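Local coordinates for protein NADPH-dependent aldehyde reductase YqhD (Escherichia coli, PDB 4QGS) that reduces a broad range of short-chain aldehydes with NADPH, including toxic products of lipid peroxidation such as acrolein and malondialdehyde, using one zinc ion per subunit, at residues Gln317-Glu320 and Asn324-Glu327; Glu212-Lys217 and Ile223-Ala228; Ala302-Lys307 and Ala336-Thr341. All blocks are in the same frame, centred on the assembly; numbering follows the deposited sequence.

Contact 1 of 3, residues Gln317-Glu320 and Asn324-Glu327; sequences QYAE and NITE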
# COMPACT_ATOMS: atom_id res chain seq x y z
N GLN A 317 13.52 -0.69 21.18
CA GLN A 317 13.53 0.71 20.76
C GLN A 317 12.11 1.17 20.44
O GLN A 317 11.69 2.26 20.83
CB GLN A 317 14.45 0.92 19.54
CG GLN A 317 14.57 2.40 19.12
CD GLN A 317 15.68 2.64 18.11
OE1 GLN A 317 16.64 1.88 18.03
NE2 GLN A 317 15.55 3.72 17.34
N TYR A 318 11.37 0.32 19.74
CA TYR A 318 9.97 0.56 19.41
C TYR A 318 9.16 0.75 20.69
O TYR A 318 8.36 1.68 20.79
CB TYR A 318 9.46 -0.60 18.56
CG TYR A 318 7.96 -0.73 18.37
CD1 TYR A 318 7.28 0.09 17.48
CD2 TYR A 318 7.24 -1.73 19.01
CE1 TYR A 318 5.91 -0.05 17.27
CE2 TYR A 318 5.86 -1.89 18.80
CZ TYR A 318 5.21 -1.03 17.94
OH TYR A 318 3.85 -1.17 17.72
N ALA A 319 9.39 -0.12 21.67
CA ALA A 319 8.63 -0.07 22.92
C ALA A 319 8.85 1.26 23.64
O ALA A 319 7.90 1.87 24.12
CB ALA A 319 9.01 -1.22 23.82
N GLU A 320 10.10 1.70 23.68
CA GLU A 320 10.43 2.96 24.34
C GLU A 320 9.99 4.19 23.54
O GLU A 320 9.31 5.08 24.07
CB GLU A 320 11.95 3.01 24.59
CG GLU A 320 12.42 4.24 25.33
CD GLU A 320 13.88 4.13 25.72
OE1 GLU A 320 14.27 3.09 26.29
OE2 GLU A 320 14.64 5.08 25.45
N ASN A 324 6.36 4.44 24.89
CA ASN A 324 6.84 4.95 26.17
C ASN A 324 6.99 3.85 27.22
O ASN A 324 6.78 4.08 28.41
CB ASN A 324 5.90 6.05 26.70
CG ASN A 324 6.57 6.93 27.74
OD1 ASN A 324 7.80 7.07 27.75
ND2 ASN A 324 5.78 7.51 28.63
N ILE A 325 7.35 2.65 26.77
CA ILE A 325 7.59 1.52 27.67
C ILE A 325 9.07 1.49 28.04
O ILE A 325 9.91 1.14 27.21
CB ILE A 325 7.18 0.16 27.04
CG1 ILE A 325 5.69 0.15 26.70
CG2 ILE A 325 7.51 -0.99 27.98
CD1 ILE A 325 5.29 -1.03 25.82
N THR A 326 9.38 1.86 29.27
CA THR A 326 10.77 1.99 29.70
C THR A 326 11.11 1.13 30.91
O THR A 326 12.28 0.81 31.15
CB THR A 326 11.10 3.45 30.02
OG1 THR A 326 10.16 3.95 30.98
CG2 THR A 326 11.03 4.31 28.76
N GLU A 327 10.09 0.75 31.67
CA GLU A 327 10.29 -0.00 32.91
C GLU A 327 10.18 -1.51 32.69
O GLU A 327 9.46 -1.96 31.81
CB GLU A 327 9.28 0.43 33.96
CG GLU A 327 9.45 1.86 34.45
CD GLU A 327 8.40 2.24 35.48
OE1 GLU A 327 8.33 1.57 36.53
OE2 GLU A 327 7.65 3.22 35.24

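Contact 2 of 3, residues Glu212-Lys217 and Ile223-Ala228; sequences EQYVTK and IQDRFA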
# COMPACT_ATOMS: atom_id res chain seq x y z
N GLU A 212 7.50 -2.90 8.98
CA GLU A 212 8.19 -3.84 8.09
C GLU A 212 9.59 -3.32 7.75
O GLU A 212 10.46 -4.09 7.35
CB GLU A 212 7.43 -4.05 6.79
CG GLU A 212 6.09 -4.79 6.95
CD GLU A 212 6.21 -6.31 6.95
OE1 GLU A 212 7.21 -6.87 7.48
OE2 GLU A 212 5.29 -6.96 6.41
N GLN A 213 9.76 -2.01 7.91
CA GLN A 213 11.00 -1.33 7.55
C GLN A 213 11.72 -0.73 8.76
O GLN A 213 12.71 0.00 8.61
CB GLN A 213 10.70 -0.23 6.53
CG GLN A 213 10.00 -0.74 5.27
CD GLN A 213 9.54 0.39 4.36
OE1 GLN A 213 10.31 0.90 3.55
NE2 GLN A 213 8.27 0.78 4.48
N TYR A 214 11.24 -1.04 9.96
CA TYR A 214 11.77 -0.41 11.16
C TYR A 214 11.99 -1.41 12.30
O TYR A 214 13.02 -1.37 12.97
CB TYR A 214 10.85 0.74 11.61
CG TYR A 214 11.08 1.23 13.02
CD1 TYR A 214 12.23 1.94 13.35
CD2 TYR A 214 10.16 0.96 14.03
CE1 TYR A 214 12.44 2.38 14.65
CE2 TYR A 214 10.36 1.39 15.33
CZ TYR A 214 11.52 2.10 15.63
OH TYR A 214 11.73 2.53 16.92
N VAL A 215 11.04 -2.32 12.53
CA VAL A 215 11.23 -3.28 13.60
C VAL A 215 11.98 -4.47 13.02
O VAL A 215 11.41 -5.51 12.68
CB VAL A 215 9.90 -3.70 14.25
CG1 VAL A 215 10.17 -4.61 15.44
CG2 VAL A 215 9.16 -2.44 14.70
N THR A 216 13.29 -4.28 12.87
CA THR A 216 14.13 -5.21 12.15
C THR A 216 15.44 -5.43 12.90
O THR A 216 15.50 -6.20 13.85
CB THR A 216 14.41 -4.71 10.72
OG1 THR A 216 14.94 -3.38 10.78
CG2 THR A 216 13.12 -4.69 9.89
N LYS A 217 16.49 -4.73 12.46
CA LYS A 217 17.81 -4.82 13.07
C LYS A 217 18.41 -3.43 13.19
O LYS A 217 18.27 -2.64 12.27
CB LYS A 217 18.75 -5.71 12.25
CG LYS A 217 18.49 -7.19 12.36
CD LYS A 217 19.38 -7.98 11.40
CE LYS A 217 19.26 -7.47 9.97
NZ LYS A 217 20.07 -8.27 9.02
N ILE A 223 17.94 8.94 11.25
CA ILE A 223 16.85 9.69 10.61
C ILE A 223 15.72 8.73 10.23
O ILE A 223 14.53 8.98 10.52
CB ILE A 223 17.33 10.46 9.37
CG1 ILE A 223 18.20 11.65 9.80
CG2 ILE A 223 16.16 10.91 8.51
CD1 ILE A 223 17.43 12.71 10.55
N GLN A 224 16.10 7.61 9.61
CA GLN A 224 15.12 6.59 9.24
C GLN A 224 14.33 6.09 10.44
O GLN A 224 13.09 5.94 10.36
CB GLN A 224 15.81 5.42 8.53
CG GLN A 224 16.38 5.77 7.16
CD GLN A 224 17.85 6.22 7.22
OE1 GLN A 224 18.28 6.90 8.15
NE2 GLN A 224 18.63 5.79 6.22
N ASP A 225 15.03 5.83 11.54
CA ASP A 225 14.37 5.42 12.78
C ASP A 225 13.44 6.49 13.32
O ASP A 225 12.29 6.20 13.67
CB ASP A 225 15.40 5.04 13.86
CG ASP A 225 16.04 3.67 13.63
OD1 ASP A 225 15.47 2.83 12.89
OD2 ASP A 225 17.12 3.44 14.21
N ARG A 226 13.92 7.73 13.41
CA ARG A 226 13.08 8.81 13.94
C ARG A 226 11.84 9.02 13.06
O ARG A 226 10.77 9.31 13.57
CB ARG A 226 13.86 10.13 14.04
CG ARG A 226 14.88 10.20 15.15
CD ARG A 226 14.28 10.09 16.55
NE ARG A 226 15.30 10.29 17.58
CZ ARG A 226 15.07 10.28 18.89
NH1 ARG A 226 13.83 10.11 19.35
NH2 ARG A 226 16.09 10.46 19.74
N PHE A 227 12.01 8.92 11.75
CA PHE A 227 10.88 9.22 10.86
C PHE A 227 9.84 8.10 10.96
O PHE A 227 8.63 8.37 11.02
CB PHE A 227 11.35 9.40 9.42
CG PHE A 227 12.00 10.74 9.14
CD1 PHE A 227 12.42 11.57 10.16
CD2 PHE A 227 12.18 11.16 7.83
CE1 PHE A 227 13.01 12.81 9.89
CE2 PHE A 227 12.76 12.40 7.55
CZ PHE A 227 13.17 13.21 8.58
N ALA A 228 10.31 6.86 11.00
CA ALA A 228 9.44 5.71 11.20
C ALA A 228 8.68 5.84 12.52
O ALA A 228 7.46 5.70 12.56
CB ALA A 228 10.24 4.41 11.17
O HOH W 1 14.71 1.59 10.45

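Contact 3 of 3, residues Ala302-Lys307 and Ala336-Thr341; sequences ALWNEK and AAIAAT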
# COMPACT_ATOMS: atom_id res chain seq x y z
N ALA A 302 2.03 -12.24 16.21
CA ALA A 302 2.54 -13.60 16.31
C ALA A 302 3.97 -13.68 15.76
O ALA A 302 4.83 -14.36 16.34
CB ALA A 302 1.63 -14.58 15.56
N LEU A 303 4.23 -12.98 14.66
CA LEU A 303 5.56 -13.00 14.05
C LEU A 303 6.58 -12.34 14.97
O LEU A 303 7.71 -12.83 15.11
CB LEU A 303 5.52 -12.31 12.68
CG LEU A 303 6.84 -12.38 11.89
CD1 LEU A 303 6.62 -12.56 10.39
CD2 LEU A 303 7.69 -11.14 12.16
N TRP A 304 6.19 -11.21 15.56
CA TRP A 304 7.09 -10.49 16.46
C TRP A 304 7.50 -11.36 17.66
O TRP A 304 8.67 -11.39 18.04
CB TRP A 304 6.44 -9.20 16.93
CG TRP A 304 6.65 -8.05 16.01
CD1 TRP A 304 7.39 -8.01 14.86
CD2 TRP A 304 6.11 -6.74 16.17
NE1 TRP A 304 7.35 -6.75 14.31
CE2 TRP A 304 6.57 -5.95 15.09
CE3 TRP A 304 5.29 -6.16 17.14
CZ2 TRP A 304 6.22 -4.60 14.95
CZ3 TRP A 304 4.94 -4.81 17.00
CH2 TRP A 304 5.42 -4.05 15.92
N ASN A 305 6.55 -12.08 18.24
CA ASN A 305 6.91 -12.94 19.36
C ASN A 305 7.86 -14.05 18.92
O ASN A 305 8.82 -14.37 19.63
CB ASN A 305 5.67 -13.57 20.02
CG ASN A 305 6.05 -14.57 21.09
OD1 ASN A 305 6.64 -14.21 22.11
ND2 ASN A 305 5.76 -15.83 20.84
N GLU A 306 7.61 -14.60 17.75
CA GLU A 306 8.45 -15.66 17.21
C GLU A 306 9.87 -15.16 16.89
O GLU A 306 10.84 -15.89 17.05
CB GLU A 306 7.80 -16.26 15.97
CG GLU A 306 8.67 -17.27 15.23
CD GLU A 306 8.91 -18.52 16.04
OE1 GLU A 306 8.01 -18.92 16.82
OE2 GLU A 306 10.01 -19.10 15.91
N LYS A 307 9.96 -13.92 16.44
CA LYS A 307 11.23 -13.36 16.00
C LYS A 307 11.80 -12.40 17.04
O LYS A 307 12.57 -11.48 16.70
CB LYS A 307 11.06 -12.65 14.66
CG LYS A 307 10.63 -13.56 13.52
CD LYS A 307 11.60 -14.72 13.30
CE LYS A 307 12.98 -14.22 12.87
NZ LYS A 307 14.01 -15.30 12.98
N ALA A 336 5.03 -6.21 26.51
CA ALA A 336 4.10 -5.09 26.63
C ALA A 336 3.93 -4.35 25.29
O ALA A 336 2.83 -3.89 24.98
CB ALA A 336 4.54 -4.12 27.72
N ALA A 337 5.02 -4.26 24.52
CA ALA A 337 4.97 -3.59 23.22
C ALA A 337 4.12 -4.39 22.24
O ALA A 337 3.32 -3.82 21.50
CB ALA A 337 6.37 -3.40 22.66
N ILE A 338 4.29 -5.70 22.24
CA ILE A 338 3.48 -6.57 21.39
C ILE A 338 2.00 -6.47 21.79
O ILE A 338 1.12 -6.35 20.93
CB ILE A 338 3.98 -8.04 21.45
CG1 ILE A 338 5.36 -8.15 20.80
CG2 ILE A 338 3.01 -8.98 20.75
CD1 ILE A 338 6.01 -9.52 20.91
N ALA A 339 1.73 -6.49 23.09
CA ALA A 339 0.35 -6.40 23.57
C ALA A 339 -0.29 -5.05 23.23
O ALA A 339 -1.47 -5.00 22.86
CB ALA A 339 0.28 -6.65 25.07
N ALA A 340 0.48 -3.97 23.36
CA ALA A 340 -0.03 -2.64 23.03
C ALA A 340 -0.37 -2.54 21.54
O ALA A 340 -1.34 -1.88 21.16
CB ALA A 340 0.98 -1.53 23.41
N THR A 341 0.44 -3.19 20.71
CA THR A 341 0.23 -3.19 19.26
C THR A 341 -1.04 -3.98 18.92
O THR A 341 -1.88 -3.53 18.15
CB THR A 341 1.45 -3.77 18.52
OG1 THR A 341 2.63 -3.06 18.93
CG2 THR A 341 1.28 -3.65 17.01

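Contact 1 of 3, residues Gln317-Glu320 and Asn324-Glu327
The backbone N of Ile325 reaches back to the carbonyl O of Ala319 at 2.8 Å, a nearly straight bond that wraps the chain round the C-terminal end of helix 312-323. This is a helix C-terminal cap: Asn324 takes the left-handed (alpha-L) conformation, phi 58°; asparagine suits the place because it tolerates positive phi more readily than most residues. The donor N lies above the plane of the Ala319 carbonyl. A second bond, Asn324 N to Glu320 O, is weak at 3.1 Å, so the Ile325 bond is the firmer clasp.

The turn packs tightly on its buried side. Ala319 is small enough to let the chain fold close over it, its CB lying 4.0 Å from CB of Ile325, and both residues also rest on Ala337 of helix 330-347. The other side is open to solvent: Glu320, with CG anti to its backbone N (chi1 -177°), runs out extended and crosses Thr326 at about a right angle. Length and charge serve Glu320 well here, since its carboxylate forms a salt bridge with Arg333, which also hydrogen-bonds Ile325 O. Across the turn, the aliphatic stem of Glu320 meets Thr326 through a single methyl, CG to CG2, at 3.7 Å.

Contact 2 of 3, residues Glu212-Lys217 and Ile223-Ala228
Asp225 OD1 is held by a water at 2.8 Å and by a salt bridge to Lys314, and it lies against the edge of the Tyr214 ring, whose CD1 is 3.4 Å away. The site belongs to the helical C-terminal domain of the iron-containing alcohol dehydrogenases, where the loop after helix 196-211 folds against the first turns of helix 222-244. The same water lies 3.1 Å from Gln213 O, so it bridges loop backbone and helix side chain.

Asp225 is well suited to its buried place, because its short side chain brings a carboxylate up to the ring edge, where the slightly positive C-H groups face the oxygen. OD1 sits near the ring plane, between CD1 and CE1, and the carboxylate is turned 76° from the ring. Lys314 also hydrogen-bonds Tyr214 O, so one ammonium ties both sides together and probably balances the aspartate's charge.

Tyr214 carries the apolar half of the contact. Its CG stands anti to the backbone N (chi1 164°), which sends the ring along helix 222-244 toward Glu229, whose carboxylate bonds the phenol OH, with Gln317 and Tyr318 of helix 312-323 also against it. Ala228 allows the ring's base to come close without a bulky neighbour. Beyond Tyr214 the chain bends in an inverse gamma turn centred on Val215, with a weak bond from Thr216 N to Tyr214 O.

At the start of the loop lies the link to the zinc site: Glu212 OE2 is hydrogen-bonded to ND1 of His278, a zinc ligand, making Glu212 a second-shell residue. Back at the helix, Ala228 CB meets Tyr214 CB at 3.7 Å and reaches obliquely across to CG at 3.8 Å.

Contact 3 of 3, residues Ala302-Lys307 and Ala336-Thr341
Helix 302-306, facing Ile338 and Thr341 through Trp304, runs antiparallel to helix 336-341: their directions differ by 173° and their axes approach to 10.3 Å. They are the end of helix 292-306 and part of helix 330-347, antiparallel neighbours in the all-helical C-terminal domain. The CA atoms come nearest at Trp304 and Ile338, 7.3 Å apart, and side chains bridge the remaining width.

Trp304 is large enough to do so. Its side chain and that of Ile338 run alongside each other, pointing opposite ways, Trp304 CB meeting Ile338 CD1 at 4.0 Å. The isoleucine's CG1 is anti to its carbonyl carbon (chi1 -68°), and the extended branch carries CD1 to the backbone of the other helix, 3.7 Å from Asn305 N. A long unbranched arm suits the place, since it can span to that backbone. Asn305, on the solvent side, adds its backbone and CB, while its OD1 bonds Arg308.

The far end of the indole meets Thr341 at about a right angle, edge on, with CZ3 3.5 Å from OG1. This buried hydroxyl is well provided for: it donates to Ala337 O at 2.8 Å, one turn back, and is hydrogen-bonded to Tyr318 OH, whose ring packs edge-to-face with Trp304. A valine in place of Thr341 would probably leave the Tyr318 hydroxyl without this mate and strip Ala337 O of its side-chain donor. Threonine suits the site because its methyl can pack as well, CG2 lying 3.8 Å from CZ3. Ala337 O is thus held twice by one residue, with Thr341 OG1 and Thr341 N, the latter at 3.1 Å, coming from opposite faces of the carbonyl plane.

In the fold
All three contacts lie in the helical C-terminal domain, on the same side of the chain's centre. Contacts 2 and 3 are buried, whereas contact 1 is at the surface, nested within the loop that contact 3 closes. Their chemistry follows: contact 1 is a backbone-bonded helix end, contact 2 joins an ionic and water-bridged cluster to an aromatic ring, and contact 3 is mostly apolar, with the Thr341 hydroxyl as the polar group in its buried part. Helix 312-323 binds them. Its Tyr318 lies among the residues of all three, while Val215 CG2 touches Trp304 CZ2 at 3.7 Å, linking contacts 2 and 3 directly.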